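PDB 3JZ3: sensor protein QseC from Escherichia coli, which acts as a sensor histidine kinase of the QseB/QseC two-component system, transferring phosphate from ATP to protein histidine and activating the flagella regulon. Local coordinates for residues Arg50-Val55 with Leu118-Arg123; Ser84-Ile89 with Val100-Asn105; Arg123-Asn128 with Phe208-Ser213; Val139-Asn144 with Phe148-Asn153. All coordinates share one frame; numbering follows the deposited sequence.

Contact 1: residues Arg50-Val55 with Leu118-Arg123; sequences RATRLV and LSLLVR. With SO4 (sulfate ion), chain C.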
loop_
_atom_site.group_PDB
_atom_site.type_symbol
_atom_site.label_atom_id
_atom_site.label_comp_id
_atom_site.label_asym_id
_atom_site.label_seq_id
_atom_site.Cartn_x
_atom_site.Cartn_y
_atom_site.Cartn_z
ATOM N N ARG B 50 2.482 -2.354 7.895
ATOM C CA ARG B 50 3.244 -3.184 6.965
ATOM C C ARG B 50 3.774 -2.391 5.773
ATOM O O ARG B 50 4.918 -2.574 5.368
ATOM C CB ARG B 50 2.394 -4.353 6.474
ATOM C CG ARG B 50 2.080 -5.374 7.545
ATOM C CD ARG B 50 0.927 -6.247 7.118
ATOM N NE ARG B 50 0.566 -7.191 8.165
ATOM C CZ ARG B 50 -0.280 -8.202 8.010
ATOM N NH1 ARG B 50 -0.871 -8.417 6.839
ATOM N NH2 ARG B 50 -0.531 -9.004 9.036
ATOM N N ALA B 51 2.937 -1.518 5.216
ATOM C CA ALA B 51 3.348 -0.634 4.126
ATOM C C ALA B 51 4.429 0.340 4.584
ATOM O O ALA B 51 5.369 0.624 3.839
ATOM C CB ALA B 51 2.155 0.116 3.564
ATOM N N THR B 52 4.293 0.830 5.816
ATOM C CA THR B 52 5.268 1.737 6.432
ATOM C C THR B 52 6.640 1.078 6.551
ATOM O O THR B 52 7.630 1.616 6.057
ATOM C CB THR B 52 4.786 2.216 7.826
ATOM O OG1 THR B 52 3.652 3.075 7.669
ATOM C CG2 THR B 52 5.882 2.966 8.571
ATOM N N ARG B 53 6.683 -0.086 7.200
ATOM C CA ARG B 53 7.917 -0.859 7.371
ATOM C C ARG B 53 8.677 -1.098 6.065
ATOM O O ARG B 53 9.889 -0.867 5.997
ATOM C CB ARG B 53 7.617 -2.184 8.073
ATOM C CG ARG B 53 8.082 -2.221 9.516
ATOM C CD ARG B 53 7.021 -2.760 10.464
ATOM N NE ARG B 53 6.484 -4.067 10.087
ATOM C CZ ARG B 53 5.364 -4.584 10.595
ATOM N NH1 ARG B 53 4.659 -3.908 11.499
ATOM N NH2 ARG B 53 4.941 -5.774 10.197
ATOM N N LEU B 54 7.964 -1.538 5.031
ATOM C CA LEU B 54 8.572 -1.806 3.729
ATOM C C LEU B 54 9.101 -0.538 3.056
ATOM O O LEU B 54 10.267 -0.489 2.650
ATOM C CB LEU B 54 7.580 -2.528 2.807
ATOM C CG LEU B 54 8.054 -2.936 1.404
ATOM C CD1 LEU B 54 9.309 -3.810 1.452
ATOM C CD2 LEU B 54 6.936 -3.647 0.657
ATOM N N VAL B 55 8.245 0.478 2.945
ATOM C CA VAL B 55 8.591 1.714 2.237
ATOM C C VAL B 55 9.651 2.511 3.001
ATOM O O VAL B 55 10.530 3.122 2.389
ATOM C CB VAL B 55 7.336 2.575 1.915
ATOM C CG1 VAL B 55 7.728 3.916 1.317
ATOM C CG2 VAL B 55 6.410 1.831 0.955
ATOM N N LEU B 118 3.100 11.101 1.339
ATOM C CA LEU B 118 2.447 12.061 2.240
ATOM C C LEU B 118 1.231 11.446 2.915
ATOM O O LEU B 118 0.922 11.761 4.067
ATOM C CB LEU B 118 2.065 13.354 1.519
ATOM C CG LEU B 118 3.212 14.330 1.254
ATOM C CD1 LEU B 118 2.666 15.628 0.682
ATOM C CD2 LEU B 118 4.036 14.597 2.519
ATOM N N SER B 119 0.562 10.562 2.186
ATOM C CA SER B 119 -0.574 9.820 2.705
ATOM C C SER B 119 -0.130 8.893 3.838
ATOM O O SER B 119 -0.807 8.791 4.859
ATOM C CB SER B 119 -1.249 9.036 1.577
ATOM O OG SER B 119 -2.283 8.214 2.077
ATOM N N LEU B 120 1.018 8.239 3.651
ATOM C CA LEU B 120 1.614 7.371 4.673
ATOM C C LEU B 120 1.997 8.140 5.930
ATOM O O LEU B 120 1.704 7.700 7.037
ATOM C CB LEU B 120 2.856 6.657 4.128
ATOM C CG LEU B 120 2.678 5.390 3.295
ATOM C CD1 LEU B 120 4.025 4.950 2.744
ATOM C CD2 LEU B 120 2.041 4.275 4.118
ATOM N N LEU B 121 2.669 9.274 5.745
ATOM C CA LEU B 121 3.033 10.162 6.847
ATOM C C LEU B 121 1.808 10.515 7.686
ATOM O O LEU B 121 1.794 10.287 8.899
ATOM C CB LEU B 121 3.687 11.441 6.310
ATOM C CG LEU B 121 4.303 12.424 7.311
ATOM C CD1 LEU B 121 5.261 13.364 6.607
ATOM C CD2 LEU B 121 3.241 13.221 8.066
ATOM N N VAL B 122 0.782 11.059 7.033
ATOM C CA VAL B 122 -0.412 11.536 7.729
ATOM C C VAL B 122 -1.106 10.391 8.460
ATOM O O VAL B 122 -1.515 10.533 9.612
ATOM C CB VAL B 122 -1.400 12.255 6.765
ATOM C CG1 VAL B 122 -2.713 12.552 7.465
ATOM C CG2 VAL B 122 -0.785 13.545 6.235
ATOM N N ARG B 123 -1.208 9.254 7.781
ATOM C CA ARG B 123 -1.911 8.095 8.308
ATOM C C ARG B 123 -1.232 7.477 9.539
ATOM O O ARG B 123 -1.909 7.012 10.453
ATOM C CB ARG B 123 -2.103 7.060 7.205
ATOM C CG ARG B 123 -3.081 5.968 7.555
ATOM C CD ARG B 123 -4.520 6.447 7.557
ATOM N NE ARG B 123 -5.420 5.369 7.957
ATOM C CZ ARG B 123 -5.875 4.418 7.143
ATOM N NH1 ARG B 123 -5.521 4.392 5.865
ATOM N NH2 ARG B 123 -6.689 3.486 7.614
HETATM S S SO4 C . 1.906 -7.001 11.599
HETATM O O1 SO4 C . 1.923 -5.699 10.935
HETATM O O2 SO4 C . 1.610 -8.049 10.626
HETATM O O3 SO4 C . 3.214 -7.258 12.199
HETATM O O4 SO4 C . 0.881 -6.997 12.638
#

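Contact 2: residues Ser84-Ile89 with Val100-Asn105; sequences SSVMDI and VRLTLN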
loop_
_atom_site.group_PDB
_atom_site.type_symbol
_atom_site.label_atom_id
_atom_site.label_comp_id
_atom_site.label_asym_id
_atom_site.label_seq_id
_atom_site.Cartn_x
_atom_site.Cartn_y
_atom_site.Cartn_z
ATOM N N SER B 84 -9.279 13.085 3.250
ATOM C CA SER B 84 -9.246 11.713 2.757
ATOM C C SER B 84 -8.682 10.737 3.793
ATOM O O SER B 84 -9.224 9.644 3.976
ATOM C CB SER B 84 -8.439 11.643 1.459
ATOM O OG SER B 84 -8.074 10.312 1.151
ATOM N N SER B 85 -7.594 11.130 4.455
ATOM C CA SER B 85 -7.005 10.332 5.528
ATOM C C SER B 85 -7.974 10.172 6.694
ATOM O O SER B 85 -8.110 9.077 7.248
ATOM C CB SER B 85 -5.703 10.958 6.019
ATOM O OG SER B 85 -4.689 10.843 5.042
ATOM N N VAL B 86 -8.655 11.259 7.055
ATOM C CA VAL B 86 -9.664 11.204 8.103
ATOM C C VAL B 86 -10.765 10.232 7.683
ATOM O O VAL B 86 -11.221 9.422 8.493
ATOM C CB VAL B 86 -10.229 12.609 8.451
ATOM C CG1 VAL B 86 -11.495 12.503 9.294
ATOM C CG2 VAL B 86 -9.185 13.430 9.192
HETATM N N MSE B 87 -11.146 10.291 6.405
HETATM C CA MSE B 87 -12.203 9.440 5.851
HETATM C C MSE B 87 -11.904 7.950 5.932
HETATM O O MSE B 87 -12.800 7.149 6.192
HETATM C CB MSE B 87 -12.549 9.845 4.415
HETATM C CG MSE B 87 -13.459 11.067 4.312
HETATM SE SE MSE B 87 -15.017 10.990 5.502
HETATM C CE MSE B 87 -14.169 11.505 7.171
ATOM N N ASP B 88 -10.644 7.589 5.710
ATOM C CA ASP B 88 -10.202 6.205 5.822
ATOM C C ASP B 88 -10.417 5.665 7.231
ATOM O O ASP B 88 -10.633 4.466 7.419
ATOM C CB ASP B 88 -8.719 6.089 5.457
ATOM C CG ASP B 88 -8.471 6.164 3.960
ATOM O OD1 ASP B 88 -9.392 5.848 3.174
ATOM O OD2 ASP B 88 -7.341 6.532 3.568
ATOM N N ILE B 89 -10.376 6.575 8.202
ATOM C CA ILE B 89 -10.315 6.245 9.621
ATOM C C ILE B 89 -11.644 6.429 10.348
ATOM O O ILE B 89 -11.966 5.664 11.254
ATOM C CB ILE B 89 -9.204 7.100 10.311
ATOM C CG1 ILE B 89 -7.821 6.496 10.053
ATOM C CG2 ILE B 89 -9.450 7.281 11.810
ATOM C CD1 ILE B 89 -7.635 5.086 10.594
ATOM N N VAL B 100 -13.049 11.775 15.584
ATOM C CA VAL B 100 -12.004 12.477 14.834
ATOM C C VAL B 100 -12.543 13.800 14.289
ATOM O O VAL B 100 -13.479 13.826 13.487
ATOM C CB VAL B 100 -11.415 11.611 13.690
ATOM C CG1 VAL B 100 -10.276 12.346 12.991
ATOM C CG2 VAL B 100 -10.921 10.272 14.223
ATOM N N ARG B 101 -11.946 14.894 14.747
ATOM C CA ARG B 101 -12.371 16.231 14.367
ATOM C C ARG B 101 -11.357 16.841 13.420
ATOM O O ARG B 101 -10.180 16.974 13.761
ATOM C CB ARG B 101 -12.530 17.109 15.612
ATOM C CG ARG B 101 -12.787 18.589 15.331
ATOM C CD ARG B 101 -12.731 19.420 16.613
ATOM N NE ARG B 101 -13.788 19.036 17.548
ATOM C CZ ARG B 101 -13.648 18.969 18.870
ATOM N NH1 ARG B 101 -12.485 19.256 19.445
ATOM N NH2 ARG B 101 -14.678 18.602 19.620
ATOM N N LEU B 102 -11.823 17.208 12.229
ATOM C CA LEU B 102 -10.990 17.901 11.253
ATOM C C LEU B 102 -11.326 19.390 11.185
ATOM O O LEU B 102 -12.442 19.772 10.834
ATOM C CB LEU B 102 -11.112 17.256 9.870
ATOM C CG LEU B 102 -10.304 17.904 8.741
ATOM C CD1 LEU B 102 -8.805 17.699 8.931
ATOM C CD2 LEU B 102 -10.753 17.372 7.392
ATOM N N THR B 103 -10.348 20.216 11.537
ATOM C CA THR B 103 -10.476 21.667 11.477
ATOM C C THR B 103 -9.591 22.192 10.349
ATOM O O THR B 103 -8.417 21.827 10.250
ATOM C CB THR B 103 -10.070 22.322 12.819
ATOM O OG1 THR B 103 -10.893 21.805 13.873
ATOM C CG2 THR B 103 -10.227 23.830 12.766
ATOM N N LEU B 104 -10.159 23.041 9.499
ATOM C CA LEU B 104 -9.419 23.608 8.382
ATOM C C LEU B 104 -9.370 25.127 8.502
ATOM O O LEU B 104 -10.348 25.819 8.197
ATOM C CB LEU B 104 -10.043 23.183 7.050
ATOM C CG LEU B 104 -10.225 21.680 6.802
ATOM C CD1 LEU B 104 -11.248 21.444 5.709
ATOM C CD2 LEU B 104 -8.897 20.998 6.463
ATOM N N ASN B 105 -8.228 25.630 8.967
ATOM C CA ASN B 105 -8.022 27.063 9.154
ATOM C C ASN B 105 -7.574 27.754 7.879
ATOM O O ASN B 105 -7.863 28.929 7.665
ATOM C CB ASN B 105 -7.018 27.322 10.276
ATOM C CG ASN B 105 -7.590 27.024 11.652
ATOM O OD1 ASN B 105 -8.761 27.285 11.914
ATOM N ND2 ASN B 105 -6.761 26.481 12.539
#

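Contact 3: residues Arg123-Asn128 with Phe208-Ser213; sequences RNLLDN and FEAKVS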
loop_
_atom_site.group_PDB
_atom_site.type_symbol
_atom_site.label_atom_id
_atom_site.label_comp_id
_atom_site.label_asym_id
_atom_site.label_seq_id
_atom_site.Cartn_x
_atom_site.Cartn_y
_atom_site.Cartn_z
ATOM N N ARG B 123 -1.208 9.254 7.781
ATOM C CA ARG B 123 -1.911 8.095 8.308
ATOM C C ARG B 123 -1.232 7.477 9.539
ATOM O O ARG B 123 -1.909 7.012 10.453
ATOM C CB ARG B 123 -2.103 7.060 7.205
ATOM C CG ARG B 123 -3.081 5.968 7.555
ATOM C CD ARG B 123 -4.520 6.447 7.557
ATOM N NE ARG B 123 -5.420 5.369 7.957
ATOM C CZ ARG B 123 -5.875 4.418 7.143
ATOM N NH1 ARG B 123 -5.521 4.392 5.865
ATOM N NH2 ARG B 123 -6.689 3.486 7.614
ATOM N N ASN B 124 0.097 7.482 9.558
ATOM C CA ASN B 124 0.857 7.048 10.728
ATOM C C ASN B 124 0.573 7.895 11.963
ATOM O O ASN B 124 0.374 7.362 13.056
ATOM C CB ASN B 124 2.355 7.047 10.431
ATOM C CG ASN B 124 2.819 5.746 9.825
ATOM O OD1 ASN B 124 2.997 4.753 10.527
ATOM N ND2 ASN B 124 3.020 5.741 8.514
ATOM N N LEU B 125 0.552 9.213 11.776
ATOM C CA LEU B 125 0.245 10.143 12.858
ATOM C C LEU B 125 -1.184 9.956 13.353
ATOM O O LEU B 125 -1.460 10.091 14.547
ATOM C CB LEU B 125 0.448 11.589 12.402
ATOM C CG LEU B 125 1.849 12.070 12.025
ATOM C CD1 LEU B 125 1.757 13.491 11.502
ATOM C CD2 LEU B 125 2.816 11.986 13.199
ATOM N N LEU B 126 -2.081 9.643 12.419
ATOM C CA LEU B 126 -3.491 9.433 12.716
ATOM C C LEU B 126 -3.744 8.135 13.461
ATOM O O LEU B 126 -4.443 8.131 14.469
ATOM C CB LEU B 126 -4.326 9.467 11.437
ATOM C CG LEU B 126 -4.952 10.805 11.066
ATOM C CD1 LEU B 126 -5.667 10.675 9.742
ATOM C CD2 LEU B 126 -5.919 11.246 12.149
ATOM N N ASP B 127 -3.184 7.038 12.952
ATOM C CA ASP B 127 -3.281 5.732 13.605
ATOM C C ASP B 127 -2.692 5.767 15.010
ATOM O O ASP B 127 -3.259 5.188 15.935
ATOM C CB ASP B 127 -2.584 4.651 12.772
ATOM C CG ASP B 127 -3.298 4.366 11.459
ATOM O OD1 ASP B 127 -4.443 4.830 11.271
ATOM O OD2 ASP B 127 -2.706 3.669 10.608
ATOM N N ASN B 128 -1.558 6.453 15.156
ATOM C CA ASN B 128 -0.923 6.655 16.452
ATOM C C ASN B 128 -1.809 7.444 17.422
ATOM O O ASN B 128 -1.885 7.111 18.611
ATOM C CB ASN B 128 0.435 7.342 16.282
ATOM C CG ASN B 128 1.125 7.624 17.609
ATOM O OD1 ASN B 128 1.149 6.778 18.505
ATOM N ND2 ASN B 128 1.696 8.819 17.739
ATOM N N PHE B 208 -1.008 14.039 23.784
ATOM C CA PHE B 208 0.083 14.030 22.807
ATOM C C PHE B 208 -0.197 14.955 21.622
ATOM O O PHE B 208 -1.353 15.207 21.274
ATOM C CB PHE B 208 0.357 12.601 22.324
ATOM C CG PHE B 208 1.621 12.459 21.519
ATOM C CD1 PHE B 208 2.869 12.530 22.134
ATOM C CD2 PHE B 208 1.565 12.246 20.144
ATOM C CE1 PHE B 208 4.043 12.394 21.390
ATOM C CE2 PHE B 208 2.732 12.108 19.391
ATOM C CZ PHE B 208 3.973 12.181 20.017
ATOM N N GLU B 209 0.872 15.460 21.013
ATOM C CA GLU B 209 0.766 16.373 19.882
ATOM C C GLU B 209 1.895 16.151 18.874
ATOM O O GLU B 209 3.057 15.979 19.252
ATOM C CB GLU B 209 0.768 17.823 20.374
ATOM C CG GLU B 209 0.631 18.874 19.275
ATOM C CD GLU B 209 0.938 20.283 19.760
ATOM O OE1 GLU B 209 0.442 20.667 20.843
ATOM O OE2 GLU B 209 1.672 21.010 19.053
ATOM N N ALA B 210 1.534 16.149 17.594
ATOM C CA ALA B 210 2.501 16.110 16.504
ATOM C C ALA B 210 2.201 17.253 15.543
ATOM O O ALA B 210 1.050 17.448 15.146
ATOM C CB ALA B 210 2.441 14.773 15.787
ATOM N N LYS B 211 3.232 18.013 15.185
ATOM C CA LYS B 211 3.073 19.153 14.289
ATOM C C LYS B 211 4.030 19.066 13.107
ATOM O O LYS B 211 5.252 19.036 13.281
ATOM C CB LYS B 211 3.282 20.473 15.037
ATOM C CG LYS B 211 3.208 21.717 14.145
ATOM C CD LYS B 211 3.983 22.892 14.735
ATOM C CE LYS B 211 3.194 23.610 15.822
ATOM N NZ LYS B 211 4.029 24.616 16.531
ATOM N N VAL B 212 3.461 19.034 11.904
ATOM C CA VAL B 212 4.252 19.005 10.686
ATOM C C VAL B 212 4.260 20.404 10.085
ATOM O O VAL B 212 3.227 20.914 9.663
ATOM C CB VAL B 212 3.721 17.966 9.675
ATOM C CG1 VAL B 212 4.567 17.958 8.407
ATOM C CG2 VAL B 212 3.699 16.575 10.302
ATOM N N SER B 213 5.435 21.023 10.058
ATOM C CA SER B 213 5.567 22.379 9.549
ATOM C C SER B 213 6.427 22.434 8.295
ATOM O O SER B 213 7.297 21.584 8.083
ATOM C CB SER B 213 6.141 23.300 10.627
ATOM O OG SER B 213 7.394 22.820 11.080
#

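Contact 4: residues Val139-Asn144 with Phe148-Asn153; sequences VDVTLN and FIVRDN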
loop_
_atom_site.group_PDB
_atom_site.type_symbol
_atom_site.label_atom_id
_atom_site.label_comp_id
_atom_site.label_asym_id
_atom_site.label_seq_id
_atom_site.Cartn_x
_atom_site.Cartn_y
_atom_site.Cartn_z
ATOM N N VAL B 139 -9.842 13.121 18.843
ATOM C CA VAL B 139 -8.611 13.366 18.090
ATOM C C VAL B 139 -8.785 14.619 17.233
ATOM O O VAL B 139 -9.717 14.706 16.434
ATOM C CB VAL B 139 -8.227 12.162 17.197
ATOM C CG1 VAL B 139 -6.999 12.484 16.346
ATOM C CG2 VAL B 139 -7.977 10.921 18.049
ATOM N N ASP B 140 -7.884 15.583 17.409
ATOM C CA ASP B 140 -7.927 16.842 16.668
ATOM C C ASP B 140 -6.920 16.878 15.526
ATOM O O ASP B 140 -5.710 16.816 15.757
ATOM C CB ASP B 140 -7.679 18.029 17.606
ATOM C CG ASP B 140 -8.831 18.275 18.551
ATOM O OD1 ASP B 140 -9.955 18.512 18.064
ATOM O OD2 ASP B 140 -8.611 18.242 19.783
ATOM N N VAL B 141 -7.432 16.987 14.302
ATOM C CA VAL B 141 -6.598 17.187 13.118
ATOM C C VAL B 141 -6.843 18.596 12.586
ATOM O O VAL B 141 -7.973 18.945 12.242
ATOM C CB VAL B 141 -6.881 16.141 12.011
ATOM C CG1 VAL B 141 -5.897 16.297 10.855
ATOM C CG2 VAL B 141 -6.805 14.728 12.573
ATOM N N THR B 142 -5.783 19.395 12.521
ATOM C CA THR B 142 -5.896 20.805 12.164
ATOM C C THR B 142 -4.941 21.170 11.035
ATOM O O THR B 142 -3.752 20.878 11.104
ATOM C CB THR B 142 -5.611 21.716 13.386
ATOM O OG1 THR B 142 -6.510 21.387 14.451
ATOM C CG2 THR B 142 -5.782 23.192 13.032
ATOM N N LEU B 143 -5.469 21.806 9.996
ATOM C CA LEU B 143 -4.635 22.327 8.925
ATOM C C LEU B 143 -4.515 23.844 9.038
ATOM O O LEU B 143 -5.519 24.559 8.990
ATOM C CB LEU B 143 -5.196 21.939 7.555
ATOM C CG LEU B 143 -4.500 22.513 6.318
ATOM C CD1 LEU B 143 -3.044 22.052 6.211
ATOM C CD2 LEU B 143 -5.283 22.152 5.061
ATOM N N ASN B 144 -3.279 24.311 9.198
ATOM C CA ASN B 144 -2.965 25.736 9.214
ATOM C C ASN B 144 -2.173 26.113 7.958
ATOM O O ASN B 144 -1.817 25.237 7.164
ATOM C CB ASN B 144 -2.193 26.088 10.487
ATOM C CG ASN B 144 -2.989 25.802 11.743
ATOM O OD1 ASN B 144 -4.095 26.314 11.913
ATOM N ND2 ASN B 144 -2.439 24.973 12.626
ATOM N N PHE B 148 0.322 21.421 9.766
ATOM C CA PHE B 148 -0.855 20.728 10.280
ATOM C C PHE B 148 -0.529 20.040 11.600
ATOM O O PHE B 148 0.633 19.739 11.880
ATOM C CB PHE B 148 -1.525 19.796 9.246
ATOM C CG PHE B 148 -0.715 18.588 8.867
ATOM C CD1 PHE B 148 -0.819 17.407 9.599
ATOM C CD2 PHE B 148 0.114 18.615 7.750
ATOM C CE1 PHE B 148 -0.081 16.274 9.241
ATOM C CE2 PHE B 148 0.857 17.485 7.378
ATOM C CZ PHE B 148 0.761 16.317 8.128
ATOM N N ILE B 149 -1.553 19.835 12.421
ATOM C CA ILE B 149 -1.375 19.268 13.752
ATOM C C ILE B 149 -2.311 18.088 13.958
ATOM O O ILE B 149 -3.498 18.163 13.638
ATOM C CB ILE B 149 -1.633 20.315 14.875
ATOM C CG1 ILE B 149 -0.659 21.499 14.765
ATOM C CG2 ILE B 149 -1.527 19.669 16.260
ATOM C CD1 ILE B 149 -1.127 22.771 15.485
ATOM N N VAL B 150 -1.756 16.996 14.476
ATOM C CA VAL B 150 -2.543 15.861 14.943
ATOM C C VAL B 150 -2.348 15.777 16.456
ATOM O O VAL B 150 -1.216 15.759 16.944
ATOM C CB VAL B 150 -2.135 14.543 14.239
ATOM C CG1 VAL B 150 -3.061 13.401 14.643
ATOM C CG2 VAL B 150 -2.142 14.720 12.723
ATOM N N ARG B 151 -3.457 15.741 17.190
ATOM C CA ARG B 151 -3.441 15.900 18.641
ATOM C C ARG B 151 -4.462 14.980 19.309
ATOM O O ARG B 151 -5.627 14.945 18.911
ATOM C CB ARG B 151 -3.737 17.362 18.985
ATOM C CG ARG B 151 -3.822 17.680 20.461
ATOM C CD ARG B 151 -4.818 18.805 20.700
ATOM N NE ARG B 151 -4.794 19.286 22.081
ATOM C CZ ARG B 151 -5.390 18.685 23.107
ATOM N NH1 ARG B 151 -6.068 17.555 22.933
ATOM N NH2 ARG B 151 -5.301 19.214 24.320
ATOM N N ASP B 152 -4.020 14.243 20.325
ATOM C CA ASP B 152 -4.899 13.349 21.085
ATOM C C ASP B 152 -4.909 13.686 22.579
ATOM O O ASP B 152 -4.186 14.579 23.024
ATOM C CB ASP B 152 -4.510 11.878 20.855
ATOM C CG ASP B 152 -3.089 11.564 21.308
ATOM O OD1 ASP B 152 -2.206 11.407 20.436
ATOM O OD2 ASP B 152 -2.854 11.475 22.535
ATOM N N ASN B 153 -5.730 12.962 23.339
ATOM C CA ASN B 153 -5.836 13.136 24.792
ATOM C C ASN B 153 -5.229 11.982 25.593
ATOM O O ASN B 153 -5.599 11.754 26.747
ATOM C CB ASN B 153 -7.301 13.329 25.196
ATOM C CG ASN B 153 -7.850 14.671 24.769
ATOM O OD1 ASN B 153 -7.325 15.719 25.148
ATOM N ND2 ASN B 153 -8.921 14.647 23.984
HETATM O O HOH W 1 -5.244 19.593 15.938
#

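Contact 1: residues Arg50-Val55 with Leu118-Arg123
Thr52 OG1 is held by two polar partners, the carbonyl of Ile48 one turn back in its own helix and Asn124 ND2 of the facing helix, while Leu120 CD2 rests 4.1 Å from this OG1. The contact joins the histidine phosphotransfer (HisKA) part, through helix 42-61, to helix 115-131 of the ATPase part. Their local axes approach to 10.8 Å at 125°, and the 139 Å² buried marks a light helix-helix crossing made by a single protruding leucine. With CG anti to the carbonyl carbon (chi1 -82°), Leu120 enters between Ala51, Thr52 and Val55: CD2 meets Ala51 CB at 4.2 Å as well as Thr52, whereas CD1 reaches Val55 CG1 at 4.1 Å. No hydrogen bond crosses between the two segments.

Elsewhere on helix 42-61, Arg50 and Arg53 collect a sulfate, probably from the crystallisation liquor, which lies at the edge of both guanidinium groups and in their planes. Arg53 NH2 also forms a salt bridge with Asp72 of the second subunit, placing this side near the dimer interface. Arg53 NH2 spans sulfate O3 at 3.0 Å and O1 at 3.1 Å, while Arg50 NE and NH2 share O2, each at 2.8 Å.

Contact 2: residues Ser84-Ile89 with Val100-Asn105
Val86 and Val100 form the centre of a wholly apolar contact in the alpha/beta sandwich of the histidine kinase ATPase fold, where helix 78-95 lies on an outer strand of the mixed sheet. The local axes run nearly antiparallel, 169° between their directions and 9.7 Å apart, as expected of a helix joined by a short connection to the following strand.

Three residue pairs touch, all aliphatic. Val100 CG1 meets both Val86 methyls, CG1 at 3.9 Å and CG2 at 4.1 Å, and Val86 CG2 also comes to 4.3 Å from Leu102 CD1, so one helix residue bridges two strand residues whose side chains leave the same side of the sheet. The two valines lie alongside, pointing opposite ways. Ile89 is roughly perpendicular to Val100; with CG2 anti to the backbone N and CG1 beside it (chi1 -80°), CG2 is left for Val100 while the longer arm turns off toward Arg123 and Asp127 of helix 115-131.

Polar interactions belong to the strand's other neighbour: Arg101 and Thr103 pair through their backbones with strand 138-143.

At the Val100 end, the last touch is Ile89 CG2 against Val100 CG2 at 4.1 Å.

Contact 3: residues Arg123-Asn128 with Phe208-Ser213
The Asn128 amide and the Phe208 ring are the flat groups that meet here, their planes 73° apart and their side chains crossing at about a right angle. Asn128 ND2 comes within 3.8 Å of Phe208 CE2. In both residues CG stands anti to the backbone N (chi1 178° for Asn128 and -169° for Phe208), and this pair of torsions goes with the approach of ND2 to CE2.

The two residues close one end of a helix-on-sheet layer in the ATPase domain of the histidine kinase, the fold shared with DNA gyrase B and HSP90. Helix 115-131, which carries the NLLDN sequence of the kinase N box, runs antiparallel to strand 208-213 with the local axes 10.1 Å apart. One turn before Asn128, Leu125 supplies the apolar part of the contact. Its two methyls fork over alternate strand residues: CD2 meets Ala210 CB at 3.8 Å, and the second methyl lies over Val212. Phe148 and Phe200 of the flanking strands also touch Leu125, so the fork is set in an apolar layer between helix and sheet.

Asn124, Arg123 and Asp127 lie outside the contact. Asn124 ND2 bonds to Leu120 O, and Arg123 NE makes a long, weak salt bridge, 3.5 Å, with Asp127 OD1 in the same helix. The strand, for its part, is tied to strand 147-151 through backbone bonds of Ala210 and Val212. At the far end from Asn128, the contact finishes with Leu125 CD1 at 3.8 Å from Val212 CG2.

Contact 4: residues Val139-Asn144 with Phe148-Asn153
Asp140 and Arg151 face each other as a hydrogen-bonded pair of an antiparallel beta hairpin in the ATPase domain. Asp140 N gives to Arg151 O at 2.8 Å. The return bond, Arg151 N to Asp140 O at 2.9 Å, is more bent, 135° at the hydrogen. Two residues along, Thr142 N reaches Ile149 O at 2.8 Å, and Ile149 N reaches Thr142 O, also at 2.8 Å. Ile149 O accepts a second bond from a water at 3.2 Å, and this water is 2.7 Å from Thr142 OG1, tying a side chain to its partner's backbone.

Asp140 and Arg151 lie side by side, yet no N-H of Arg151 points at Asp140 OD2, which stands off the flat of the guanidinium, 4.1 Å from NH1: charges attract, without a salt bridge. Asp140 OD1 has its salt bridge with Arg101 on the neighbouring strand. Arg151 NH1 hydrogen-bonds to Asn153 OD1 at 3.1 Å; the donor stands above the carbonyl plane of Asn153, a poorly ordered residue, while the oxygen lies near the guanidinium plane. Asn144 OD1 accepts from Asn105 ND2, and Asn144 ND2 bonds to Asn147 OD1.

On the opposite face, Val141 sits beside Val150 and Leu143 CD1 packs on Phe148 CB. Phe148 CG takes the crowded position between N and carbonyl carbon (chi1 68°), carrying its ring toward Val122 and Val212.

The face with Asp140, Thr142 and Arg151 carries the polar groups, with Ile149 among them, and one water; the other is an apolar floor for the helices. Backbone bonds fix the register, while the Asp140-Arg151 attraction is probably only an unspecific electrostatic contribution.

How the contacts relate
Contacts 2, 3 and 4 all reach one mixed sheet: contact 4 pairs two of its strands, while contacts 2 and 3 lay helices on it, both nearly antiparallel to the strand beneath. Contact 1 instead joins helix 115-131, also used by contact 3, to helix 42-61 of the HisKA part. Chemistry follows place. The buried contacts 2 and 3 consist mainly of aliphatic packing, whereas partly buried contact 4 has backbone bonds, a water and charged side chains. In contact 1 the apolar touch is small and the charges lie near the second subunit. Phe148 links three sites, its ring tip lying 3.7 Å from Val122 CG2 (at CZ), and contacts 3 and 4 have centres about 7 Å apart.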